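Long-range contacts in halotolerant alpha-type carbonic anhydrase (dCA II) (Dunaliella salina, PDB 1Y7W), which probably catalyses the zinc-dependent, reversible hydration of carbon dioxide to bicarbonate, as an alpha-type carbonic anhydrase that remains active in high salt: residues Leu217-Asp228 with Val240-Arg249; Val95-Val103 with Val262-Asp271. All blocks are in the same frame, centred on the assembly; numbering follows the deposited sequence.

How the interactions relate
Both contacts belong to the single alpha-carbonic anhydrase fold, on opposite sides of the chain's centre: their own centres are 25 Å apart and their nearest atoms about 7 Å apart, without touching. Interaction 1 is a beta hairpin within the large mixed sheet, with strand 240-251 between strands 166-175 and 224-229. Interaction 2 packs the end of helix 253-266 on the loop between strands 94-95 and 103-104, far away in sequence. That helix directly follows strand 240-251, and interaction 1 is nested inside the long loop that interaction 2 closes. Both come near the zinc ion: Trp242 of interaction 1 is about 5 Å from it, Gly100 of interaction 2 about 8 Å.

Interaction 1. Residues Leu217-Asp228 with Val240-Arg249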
# COMPACT_ATOMS: atom_id res chain seq x y z
N LEU A 217 3.33 -3.14 11.77
CA LEU A 217 2.50 -2.80 10.62
C LEU A 217 1.09 -3.36 10.63
O LEU A 217 0.15 -2.61 10.44
CB LEU A 217 3.22 -3.20 9.33
CG LEU A 217 4.66 -2.69 9.09
CD1 LEU A 217 5.14 -3.29 7.80
CD2 LEU A 217 4.77 -1.15 9.06
N LEU A 218 0.90 -4.66 10.89
CA LEU A 218 -0.46 -5.20 10.86
C LEU A 218 -1.29 -4.59 11.96
O LEU A 218 -0.80 -4.36 13.07
CB LEU A 218 -0.48 -6.71 11.01
CG LEU A 218 0.17 -7.54 9.91
CD1 LEU A 218 -0.43 -8.97 10.04
CD2 LEU A 218 -0.17 -7.00 8.52
N PRO A 219 -2.59 -4.33 11.68
CA PRO A 219 -3.43 -3.74 12.72
C PRO A 219 -3.87 -4.72 13.78
O PRO A 219 -3.59 -5.92 13.70
CB PRO A 219 -4.61 -3.15 11.94
CG PRO A 219 -4.70 -4.00 10.72
CD PRO A 219 -3.28 -4.40 10.37
N SER A 220 -4.59 -4.21 14.78
CA SER A 220 -5.03 -5.04 15.89
C SER A 220 -6.03 -6.15 15.58
O SER A 220 -6.14 -7.11 16.37
CB SER A 220 -5.56 -4.15 17.03
OG SER A 220 -6.54 -3.23 16.54
N SER A 221 -6.73 -6.07 14.45
CA SER A 221 -7.67 -7.12 14.09
C SER A 221 -7.32 -7.57 12.68
O SER A 221 -6.76 -6.79 11.89
CB SER A 221 -9.11 -6.58 14.16
OG SER A 221 -9.95 -7.24 13.24
N LEU A 222 -7.59 -8.82 12.38
CA LEU A 222 -7.25 -9.33 11.07
C LEU A 222 -8.42 -9.16 10.12
O LEU A 222 -8.36 -9.65 9.00
CB LEU A 222 -6.89 -10.80 11.13
CG LEU A 222 -5.62 -11.06 11.94
CD1 LEU A 222 -5.30 -12.54 11.86
CD2 LEU A 222 -4.47 -10.23 11.40
N LYS A 223 -9.48 -8.49 10.56
CA LYS A 223 -10.63 -8.30 9.66
C LYS A 223 -10.25 -7.55 8.39
O LYS A 223 -9.68 -6.47 8.47
CB LYS A 223 -11.74 -7.50 10.36
CG LYS A 223 -12.51 -8.36 11.36
CD LYS A 223 -13.65 -7.56 12.08
CE LYS A 223 -13.09 -6.58 13.12
NZ LYS A 223 -14.14 -6.11 14.18
N TYR A 224 -10.57 -8.08 7.22
CA TYR A 224 -10.28 -7.32 6.01
C TYR A 224 -11.27 -7.59 4.87
O TYR A 224 -11.95 -8.61 4.83
CB TYR A 224 -8.83 -7.59 5.53
CG TYR A 224 -8.59 -8.92 4.82
CD1 TYR A 224 -8.12 -10.04 5.52
CD2 TYR A 224 -8.77 -9.05 3.44
CE1 TYR A 224 -7.84 -11.27 4.87
CE2 TYR A 224 -8.48 -10.29 2.77
CZ TYR A 224 -8.03 -11.39 3.50
OH TYR A 224 -7.80 -12.62 2.89
N ALA A 225 -11.25 -6.68 3.90
CA ALA A 225 -12.11 -6.79 2.73
C ALA A 225 -11.17 -7.15 1.56
O ALA A 225 -10.19 -6.46 1.35
CB ALA A 225 -12.77 -5.45 2.46
N GLY A 226 -11.50 -8.18 0.81
CA GLY A 226 -10.67 -8.55 -0.32
C GLY A 226 -11.43 -8.44 -1.64
O GLY A 226 -12.61 -8.73 -1.70
N TYR A 227 -10.74 -8.07 -2.72
CA TYR A 227 -11.43 -7.99 -4.01
C TYR A 227 -10.36 -7.97 -5.09
O TYR A 227 -9.14 -7.82 -4.78
CB TYR A 227 -12.30 -6.70 -4.08
CG TYR A 227 -11.52 -5.41 -4.20
CD1 TYR A 227 -10.96 -4.77 -3.09
CD2 TYR A 227 -11.32 -4.82 -5.47
CE1 TYR A 227 -10.24 -3.56 -3.20
CE2 TYR A 227 -10.60 -3.62 -5.61
CZ TYR A 227 -10.06 -2.99 -4.47
OH TYR A 227 -9.36 -1.82 -4.63
N ASP A 228 -10.79 -8.13 -6.35
CA ASP A 228 -9.86 -8.13 -7.48
C ASP A 228 -9.67 -6.70 -8.03
O ASP A 228 -10.65 -6.05 -8.44
CB ASP A 228 -10.38 -9.03 -8.60
CG ASP A 228 -10.37 -10.53 -8.24
OD1 ASP A 228 -11.25 -11.24 -8.78
OD2 ASP A 228 -9.53 -11.00 -7.44
N VAL A 240 -3.84 -7.12 -9.34
CA VAL A 240 -3.72 -7.06 -7.87
C VAL A 240 -4.82 -7.69 -7.06
O VAL A 240 -5.99 -7.34 -7.24
CB VAL A 240 -3.64 -5.59 -7.36
CG1 VAL A 240 -3.57 -5.58 -5.81
CG2 VAL A 240 -2.43 -4.90 -7.93
N LYS A 241 -4.47 -8.60 -6.15
CA LYS A 241 -5.47 -9.14 -5.23
C LYS A 241 -5.36 -8.17 -4.01
O LYS A 241 -4.30 -8.09 -3.36
CB LYS A 241 -5.11 -10.56 -4.78
CG LYS A 241 -5.10 -11.55 -5.91
CD LYS A 241 -6.36 -11.49 -6.77
CE LYS A 241 -6.36 -12.66 -7.74
NZ LYS A 241 -7.62 -12.56 -8.58
N TRP A 242 -6.44 -7.43 -3.74
CA TRP A 242 -6.41 -6.46 -2.66
C TRP A 242 -6.89 -7.04 -1.34
O TRP A 242 -7.81 -7.89 -1.31
CB TRP A 242 -7.29 -5.21 -3.04
CG TRP A 242 -6.53 -4.21 -3.89
CD1 TRP A 242 -6.53 -4.09 -5.27
CD2 TRP A 242 -5.63 -3.25 -3.41
NE1 TRP A 242 -5.68 -3.09 -5.66
CE2 TRP A 242 -5.11 -2.56 -4.52
CE3 TRP A 242 -5.20 -2.90 -2.12
CZ2 TRP A 242 -4.18 -1.51 -4.39
CZ3 TRP A 242 -4.29 -1.87 -1.97
CH2 TRP A 242 -3.78 -1.18 -3.12
N HIS A 243 -6.27 -6.60 -0.25
CA HIS A 243 -6.67 -7.03 1.10
C HIS A 243 -6.67 -5.72 1.92
O HIS A 243 -5.63 -5.26 2.37
CB HIS A 243 -5.65 -8.02 1.69
CG HIS A 243 -5.31 -9.17 0.79
ND1 HIS A 243 -4.57 -9.01 -0.37
CD2 HIS A 243 -5.64 -10.48 0.84
CE1 HIS A 243 -4.48 -10.18 -0.99
NE2 HIS A 243 -5.12 -11.08 -0.28
N VAL A 244 -7.83 -5.10 2.09
CA VAL A 244 -7.92 -3.85 2.83
C VAL A 244 -8.43 -4.10 4.26
O VAL A 244 -9.59 -4.45 4.44
CB VAL A 244 -8.85 -2.88 2.08
CG1 VAL A 244 -8.88 -1.55 2.80
CG2 VAL A 244 -8.33 -2.69 0.67
N PHE A 245 -7.54 -3.99 5.26
CA PHE A 245 -7.92 -4.21 6.66
C PHE A 245 -8.84 -3.12 7.10
O PHE A 245 -8.55 -1.98 6.92
CB PHE A 245 -6.65 -4.27 7.51
CG PHE A 245 -5.90 -5.54 7.27
CD1 PHE A 245 -5.99 -6.59 8.19
CD2 PHE A 245 -5.26 -5.76 6.04
CE1 PHE A 245 -5.45 -7.87 7.90
CE2 PHE A 245 -4.71 -7.02 5.71
CZ PHE A 245 -4.80 -8.08 6.66
N THR A 246 -9.92 -3.49 7.76
CA THR A 246 -10.92 -2.52 8.17
C THR A 246 -10.76 -1.91 9.56
O THR A 246 -11.46 -0.98 9.87
CB THR A 246 -12.34 -3.15 7.94
OG1 THR A 246 -12.42 -4.41 8.60
CG2 THR A 246 -12.54 -3.39 6.43
N THR A 247 -9.84 -2.39 10.38
CA THR A 247 -9.58 -1.80 11.68
C THR A 247 -8.35 -0.93 11.49
O THR A 247 -7.27 -1.41 11.12
CB THR A 247 -9.24 -2.85 12.72
OG1 THR A 247 -10.31 -3.81 12.78
CG2 THR A 247 -8.99 -2.20 14.06
N PRO A 248 -8.49 0.38 11.74
CA PRO A 248 -7.33 1.25 11.56
C PRO A 248 -6.33 1.33 12.70
O PRO A 248 -6.60 0.91 13.84
CB PRO A 248 -7.95 2.63 11.29
CG PRO A 248 -9.28 2.57 12.02
CD PRO A 248 -9.73 1.13 12.09
N ARG A 249 -5.13 1.77 12.34
CA ARG A 249 -4.12 2.10 13.35
C ARG A 249 -4.42 3.58 13.67
O ARG A 249 -5.46 4.08 13.23
CB ARG A 249 -2.72 1.99 12.75
CG ARG A 249 -2.17 0.57 12.97
CD ARG A 249 -0.77 0.45 12.36
NE ARG A 249 -0.22 -0.85 12.71
CZ ARG A 249 0.44 -1.12 13.83
NH1 ARG A 249 0.89 -2.36 14.04
NH2 ARG A 249 0.70 -0.14 14.72
O HOH W 1 -4.98 -1.18 14.98
O HOH W 2 -8.64 -5.10 10.50
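Tyr224 and Phe245 face each other across an antiparallel beta hairpin in the central sheet of the carbonic anhydrase fold. Tyr224 CB sits squarely over the Phe245 ring, a CH-pi contact 3.8 Å from the ring centroid. The two rings meet obliquely, planes 32° apart, and the tyrosine runs alongside His243, whose CD2 lies 3.4 Å from Tyr224 CE2. Pro219 crosses Phe245 at about a right angle.

On the other face, Tyr227 CG is wedged between its backbone N and carbonyl carbon (chi1 71°), which turns the ring back over its neighbour strand. It lies nearly parallel to the Trp242 five-membered ring but slid aside, placing CE1 3.4 Å from Trp242 CB. Tyr227 OH bonds to His138 and Ser52; the Trp242 side chain is about 5 Å from the zinc ion.

At one end, Lys241 NZ meets Asp228 OD2 at 2.7 Å from above the carboxylate plane, and Arg67 also pairs with that oxygen. At the other, the extended Arg249 side chain, salt-bridged to Asp180, holds two successive carbonyls: NE reaches Leu217 O at 2.9 Å, and NH1 reaches Leu218 O at 2.8 Å through a more bent bond, 132° at the hydrogen.

Interaction 2. Residues Val95-Val103 with Val262-Asp271; sequences VDLEQGMKV and VTMGAHAGAD
Val262 drives its CG1 branch into the backbone of the 95-103 loop, packing the last turn of helix 253-266 against an inverse gamma turn centred on Leu97 and the type II beta turn Glu98-Met101 that follows. CG1 stands anti to the backbone N (chi1 171°), and this carries it to 3.3 Å from both Leu97 C and Glu98 N. Met101 crosses the valine at about a right angle, its CG 3.9 Å from Val262 CG1 and its sulfur also against CB and CG2. One turn further along the helix, Ala266 CB presses on Leu97 O at 3.3 Å and touches Glu98 CB. Thr263 lies against Gln99: its CG2 packs on Gln99 CB, while OG1 approaches Gln99 CA and bonds back to Phe259 O within the helix.

At the polar margin His267, the first residue to leave helical geometry, turns its ring edge to Glu98 in a side-chain hydrogen bond.

The turns that present these atoms are held from within: Met101 N bonds to Glu98 O at 3.0 Å, and Asp96 N to Lys102 O at the neck of the loop. Gly100 N bonds to His133 NE2, which ties the turn to strand 120-133, and Ile190 of helix 181-195 backs Leu97 and Met101. On the other segment, a type I turn from His267 to Ala270 brings the chain round to Asp271, whose OD2 bonds to Tyr25 N near the N-terminal end of the model.

Glu98 runs straight out beyond CG, and its OE1 accepts from His267 NE2 at 3.2 Å on the anti side of the carboxylate but tilted from its plane, and close to the imidazole plane, with a nearly straight 170° at the hydrogen.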
# COMPACT_ATOMS: atom_id res chain seq x y z
N VAL A 95 14.36 3.82 3.30
CA VAL A 95 13.17 4.61 2.97
C VAL A 95 13.57 5.67 1.92
O VAL A 95 14.72 6.12 1.89
CB VAL A 95 12.58 5.24 4.24
CG1 VAL A 95 13.60 6.16 4.90
CG2 VAL A 95 11.30 6.02 3.90
N ASP A 96 12.64 6.00 1.03
CA ASP A 96 12.93 7.04 0.04
C ASP A 96 12.36 8.33 0.66
O ASP A 96 11.17 8.39 1.09
CB ASP A 96 12.24 6.73 -1.31
CG ASP A 96 12.93 5.58 -2.10
OD1 ASP A 96 14.00 5.08 -1.66
OD2 ASP A 96 12.38 5.20 -3.18
N LEU A 97 13.19 9.38 0.72
CA LEU A 97 12.72 10.61 1.30
C LEU A 97 12.05 11.50 0.24
O LEU A 97 12.60 12.52 -0.20
CB LEU A 97 13.88 11.35 1.98
CG LEU A 97 14.46 10.57 3.17
CD1 LEU A 97 15.51 11.47 3.91
CD2 LEU A 97 13.31 10.11 4.15
N GLU A 98 10.87 11.08 -0.21
CA GLU A 98 10.11 11.86 -1.17
C GLU A 98 8.67 11.40 -1.04
O GLU A 98 8.32 10.57 -0.19
CB GLU A 98 10.61 11.62 -2.61
CG GLU A 98 10.51 10.17 -3.09
CD GLU A 98 11.11 9.97 -4.50
OE1 GLU A 98 11.65 10.94 -5.09
OE2 GLU A 98 11.00 8.84 -5.04
N GLN A 99 7.83 11.97 -1.88
CA GLN A 99 6.40 11.60 -1.86
C GLN A 99 6.16 10.08 -1.75
O GLN A 99 6.81 9.31 -2.48
CB GLN A 99 5.76 12.11 -3.15
CG GLN A 99 4.21 11.96 -3.23
CD GLN A 99 3.69 12.20 -4.65
OE1 GLN A 99 3.19 13.28 -4.99
NE2 GLN A 99 3.82 11.20 -5.48
N GLY A 100 5.27 9.65 -0.83
CA GLY A 100 4.94 8.24 -0.67
C GLY A 100 5.82 7.45 0.30
O GLY A 100 5.43 6.41 0.80
N MET A 101 7.02 7.96 0.52
CA MET A 101 7.99 7.38 1.46
C MET A 101 8.15 5.88 1.37
O MET A 101 7.98 5.16 2.36
CB MET A 101 7.65 7.80 2.89
CG MET A 101 7.85 9.32 3.04
SD MET A 101 7.92 9.91 4.77
CE MET A 101 9.38 9.04 5.11
N LYS A 102 8.44 5.42 0.17
CA LYS A 102 8.58 3.99 -0.08
C LYS A 102 9.67 3.38 0.79
O LYS A 102 10.76 3.96 0.89
CB LYS A 102 9.00 3.78 -1.54
CG LYS A 102 9.00 2.29 -1.88
CD LYS A 102 9.09 2.11 -3.40
CE LYS A 102 10.52 2.39 -3.92
NZ LYS A 102 10.69 1.96 -5.41
N VAL A 103 9.42 2.18 1.31
CA VAL A 103 10.36 1.47 2.15
C VAL A 103 10.65 0.16 1.41
O VAL A 103 9.73 -0.50 0.92
CB VAL A 103 9.79 1.20 3.55
CG1 VAL A 103 10.73 0.25 4.39
CG2 VAL A 103 9.59 2.51 4.30
N VAL A 262 8.96 15.82 4.15
CA VAL A 262 9.68 14.97 3.22
C VAL A 262 9.21 15.21 1.80
O VAL A 262 10.02 15.40 0.88
CB VAL A 262 9.44 13.48 3.65
CG1 VAL A 262 10.00 12.49 2.59
CG2 VAL A 262 10.14 13.28 5.04
N THR A 263 7.89 15.25 1.61
CA THR A 263 7.39 15.39 0.24
C THR A 263 7.75 16.72 -0.41
O THR A 263 8.23 16.75 -1.57
CB THR A 263 5.82 15.19 0.16
OG1 THR A 263 5.48 13.84 0.55
CG2 THR A 263 5.31 15.45 -1.28
N MET A 264 7.53 17.82 0.29
CA MET A 264 7.83 19.14 -0.30
C MET A 264 9.32 19.43 -0.23
O MET A 264 9.85 20.16 -1.07
CB MET A 264 7.03 20.24 0.41
CG MET A 264 5.53 20.06 0.29
SD MET A 264 4.97 19.58 -1.34
CE MET A 264 5.46 20.99 -2.31
N GLY A 265 10.00 18.83 0.75
CA GLY A 265 11.44 19.01 0.87
C GLY A 265 12.12 18.35 -0.32
O GLY A 265 13.17 18.83 -0.75
N ALA A 266 11.54 17.27 -0.87
CA ALA A 266 12.14 16.59 -2.01
C ALA A 266 11.88 17.25 -3.36
O ALA A 266 12.77 17.29 -4.20
CB ALA A 266 11.69 15.13 -2.09
N HIS A 267 10.65 17.70 -3.57
CA HIS A 267 10.24 18.33 -4.82
C HIS A 267 9.21 19.41 -4.45
O HIS A 267 8.11 19.11 -3.99
CB HIS A 267 9.55 17.32 -5.79
CG HIS A 267 10.30 16.03 -5.99
ND1 HIS A 267 11.25 15.86 -6.98
CD2 HIS A 267 10.28 14.87 -5.29
CE1 HIS A 267 11.79 14.65 -6.87
NE2 HIS A 267 11.22 14.04 -5.85
N ALA A 268 9.56 20.67 -4.66
CA ALA A 268 8.64 21.78 -4.35
C ALA A 268 7.33 21.69 -5.13
O ALA A 268 6.31 22.24 -4.71
CB ALA A 268 9.34 23.14 -4.64
N GLY A 269 7.35 20.99 -6.26
CA GLY A 269 6.12 20.85 -7.03
C GLY A 269 5.39 19.53 -6.82
O GLY A 269 4.51 19.15 -7.58
N ALA A 270 5.71 18.82 -5.76
CA ALA A 270 5.10 17.52 -5.53
C ALA A 270 3.69 17.68 -4.96
O ALA A 270 3.36 18.71 -4.35
CB ALA A 270 6.00 16.69 -4.58
N ASP A 271 2.85 16.67 -5.18
CA ASP A 271 1.50 16.72 -4.62
C ASP A 271 1.62 16.10 -3.24
O ASP A 271 2.08 14.95 -3.08
CB ASP A 271 0.51 15.90 -5.47
CG ASP A 271 0.24 16.54 -6.83
OD1 ASP A 271 -0.25 17.71 -6.85
OD2 ASP A 271 0.54 15.88 -7.85